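Local coordinates for periplasmic binding protein/LacI transcriptional regulator (Burkholderia graminis C4D1M, PDB 5HQJ), which binds D-arabinose between its two lobes and probably serves as the periplasmic sugar receptor of an ABC transporter, at residues V266-T271 / G297-T302. Residues are numbered along the deposited sequence; the frame is centred on the assembly and turned at random.
Sequences VQRPVT and GVTVVT. With 64K (alpha-D-arabinopyranose), chain B.
Val266 and Thr299 form an antiparallel hydrogen-bonded pair, tying strand 263-266 to strand 299-301 at the edge of one lobe's sheet in this two-lobed periplasmic binding protein fold. Val266 N donates to Thr299 O at 2.9 Å, nearly straight at 174°, and Thr299 N returns a bond to Val266 O at 2.8 Å. The chain leaves the pair through Gln267 and Arg268 toward helix 269-284 in the other lobe, whereas Gly297 and Val298 lead into it from strand 294-295 of the other sheet. Gln267 stands where the chain leaves strand 263-266; its CB points away from 297-302, and the side chain runs on into the sugar pocket. Gln267 NE2 donates to arabinose O2 at 2.9 Å, its chain extended beyond CG (chi2 -179°). Asp247 also accepts from this amide nitrogen and Thr130 bonds to OE1, so the amide is held at both ends; Asp116, Asp247, Arg168, Asn164 and Gln219 supply further bonds to the sugar. Three waters add bridges between the segments. One water accepts from Arg268 N and donates to Gly297 O, a second links Val266 O with Thr299 OG1, and a third joins Arg268 NH2 to the same hydroxyl. The extended arginine chain crosses Thr299 at about a right angle and sets NH1 3.5 Å from Gly297 C, where NH1 also bonds to Thr296 O. Val298 CA makes a CH...O contact with Val266 O at 3.2 Å. On the face that carries Val266 and Thr299, Val266 also touches Tyr309 and Lys311 near the C-terminus. Val266 CG2, which lies beside the backbone N because chi1 is -175°, meets Val301 CG2 at 3.6 Å.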
loop_
_atom_site.group_PDB
_atom_site.type_symbol
_atom_site.label_atom_id
_atom_site.label_comp_id
_atom_site.label_asym_id
_atom_site.label_seq_id
_atom_site.Cartn_x
_atom_site.Cartn_y
_atom_site.Cartn_z
ATOM N N VAL A 266 7.642 5.357 -3.495
ATOM C CA VAL A 266 7.594 4.037 -4.089
ATOM C C VAL A 266 8.010 3.030 -3.045
ATOM O O VAL A 266 9.106 3.109 -2.527
ATOM C CB VAL A 266 8.460 3.933 -5.332
ATOM C CG1 VAL A 266 8.275 2.554 -5.981
ATOM C CG2 VAL A 266 8.103 5.062 -6.315
ATOM N N GLN A 267 7.111 2.107 -2.733
ATOM C CA GLN A 267 7.359 1.028 -1.790
ATOM C C GLN A 267 8.163 -0.053 -2.541
ATOM O O GLN A 267 8.612 0.203 -3.646
ATOM C CB GLN A 267 6.038 0.490 -1.239
ATOM C CG GLN A 267 5.088 1.539 -0.715
ATOM C CD GLN A 267 3.862 0.869 -0.188
ATOM O OE1 GLN A 267 3.912 0.172 0.810
ATOM N NE2 GLN A 267 2.731 1.062 -0.880
ATOM N N ARG A 268 8.367 -1.219 -1.930
ATOM C CA ARG A 268 9.022 -2.338 -2.579
ATOM C C ARG A 268 8.084 -3.560 -2.643
ATOM O O ARG A 268 8.280 -4.534 -1.956
ATOM C CB ARG A 268 10.353 -2.662 -1.852
ATOM C CG ARG A 268 11.405 -1.558 -1.960
ATOM C CD ARG A 268 12.811 -2.041 -1.750
ATOM N NE ARG A 268 13.748 -1.001 -2.154
ATOM C CZ ARG A 268 14.115 0.012 -1.381
ATOM N NH1 ARG A 268 13.641 0.112 -0.153
ATOM N NH2 ARG A 268 14.959 0.913 -1.840
ATOM N N PRO A 269 7.018 -3.486 -3.471
ATOM C CA PRO A 269 6.011 -4.562 -3.523
ATOM C C PRO A 269 6.564 -5.904 -4.053
ATOM O O PRO A 269 6.152 -6.979 -3.626
ATOM C CB PRO A 269 4.922 -3.967 -4.451
ATOM C CG PRO A 269 5.601 -2.880 -5.240
ATOM C CD PRO A 269 6.635 -2.319 -4.282
ATOM N N VAL A 270 7.491 -5.843 -5.014
ATOM C CA VAL A 270 8.099 -7.050 -5.561
ATOM C C VAL A 270 8.846 -7.760 -4.436
ATOM O O VAL A 270 8.706 -8.962 -4.249
ATOM C CB VAL A 270 9.078 -6.740 -6.733
ATOM C CG1 VAL A 270 9.588 -8.027 -7.304
ATOM C CG2 VAL A 270 8.385 -5.987 -7.792
ATOM N N THR A 271 9.691 -7.002 -3.730
ATOM C CA THR A 271 10.468 -7.488 -2.624
ATOM C C THR A 271 9.543 -8.038 -1.516
ATOM O O THR A 271 9.838 -9.073 -0.913
ATOM C CB THR A 271 11.434 -6.359 -2.086
ATOM O OG1 THR A 271 12.458 -6.073 -3.052
ATOM C CG2 THR A 271 12.080 -6.769 -0.790
ATOM N N GLY A 297 11.168 -0.656 3.152
ATOM C CA GLY A 297 11.669 0.641 2.771
ATOM C C GLY A 297 10.877 1.281 1.652
ATOM O O GLY A 297 10.041 0.638 1.001
ATOM N N VAL A 298 11.159 2.554 1.391
ATOM C CA VAL A 298 10.376 3.344 0.442
ATOM C C VAL A 298 11.293 4.426 -0.140
ATOM O O VAL A 298 12.063 5.026 0.611
ATOM C CB VAL A 298 9.117 3.965 1.136
ATOM C CG1 VAL A 298 9.496 5.078 2.126
ATOM C CG2 VAL A 298 8.113 4.508 0.120
ATOM N N THR A 299 11.231 4.625 -1.466
ATOM C CA THR A 299 12.112 5.520 -2.201
ATOM C C THR A 299 11.312 6.791 -2.548
ATOM O O THR A 299 10.209 6.697 -3.093
ATOM C CB THR A 299 12.673 4.884 -3.503
ATOM O OG1 THR A 299 13.290 3.621 -3.219
ATOM C CG2 THR A 299 13.692 5.813 -4.154
ATOM N N VAL A 300 11.851 7.952 -2.191
ATOM C CA VAL A 300 11.292 9.232 -2.635
ATOM C C VAL A 300 11.701 9.453 -4.098
ATOM O O VAL A 300 12.902 9.585 -4.409
ATOM C CB VAL A 300 11.799 10.425 -1.779
ATOM C CG1 VAL A 300 11.197 11.754 -2.274
ATOM C CG2 VAL A 300 11.518 10.193 -0.276
ATOM N N VAL A 301 10.722 9.481 -5.005
ATOM C CA VAL A 301 11.004 9.541 -6.439
ATOM C C VAL A 301 10.441 10.814 -7.014
ATOM O O VAL A 301 9.274 11.165 -6.791
ATOM C CB VAL A 301 10.431 8.336 -7.173
ATOM C CG1 VAL A 301 10.635 8.471 -8.691
ATOM C CG2 VAL A 301 11.126 7.048 -6.664
ATOM N N THR A 302 11.300 11.497 -7.748
ATOM C CA THR A 302 10.925 12.663 -8.530
ATOM C C THR A 302 11.246 12.393 -9.984
ATOM O O THR A 302 11.758 11.329 -10.326
ATOM C CB THR A 302 11.667 13.934 -8.089
ATOM O OG1 THR A 302 13.032 13.879 -8.532
ATOM C CG2 THR A 302 11.605 14.135 -6.571
HETATM O O2 64K B . 0.327 -0.111 0.147
HETATM C C2 64K B . -0.969 0.199 -0.468
HETATM C C3 64K B . -0.694 0.820 -1.800
HETATM O O3 64K B . -0.257 2.145 -1.600
HETATM C C4 64K B . -1.949 0.913 -2.660
HETATM O O4 64K B . -2.896 1.859 -2.131
HETATM C C5 64K B . -2.610 -0.390 -2.714
HETATM O O5 64K B . -3.021 -0.762 -1.376
HETATM C C1 64K B . -1.767 -1.064 -0.632
HETATM O O1 64K B . -2.105 -1.535 0.615
HETATM O O HOH W 1 11.516 1.810 -3.699
HETATM O O HOH W 2 8.200 -1.086 1.101
HETATM O O HOH W 3 15.334 3.726 -1.090
#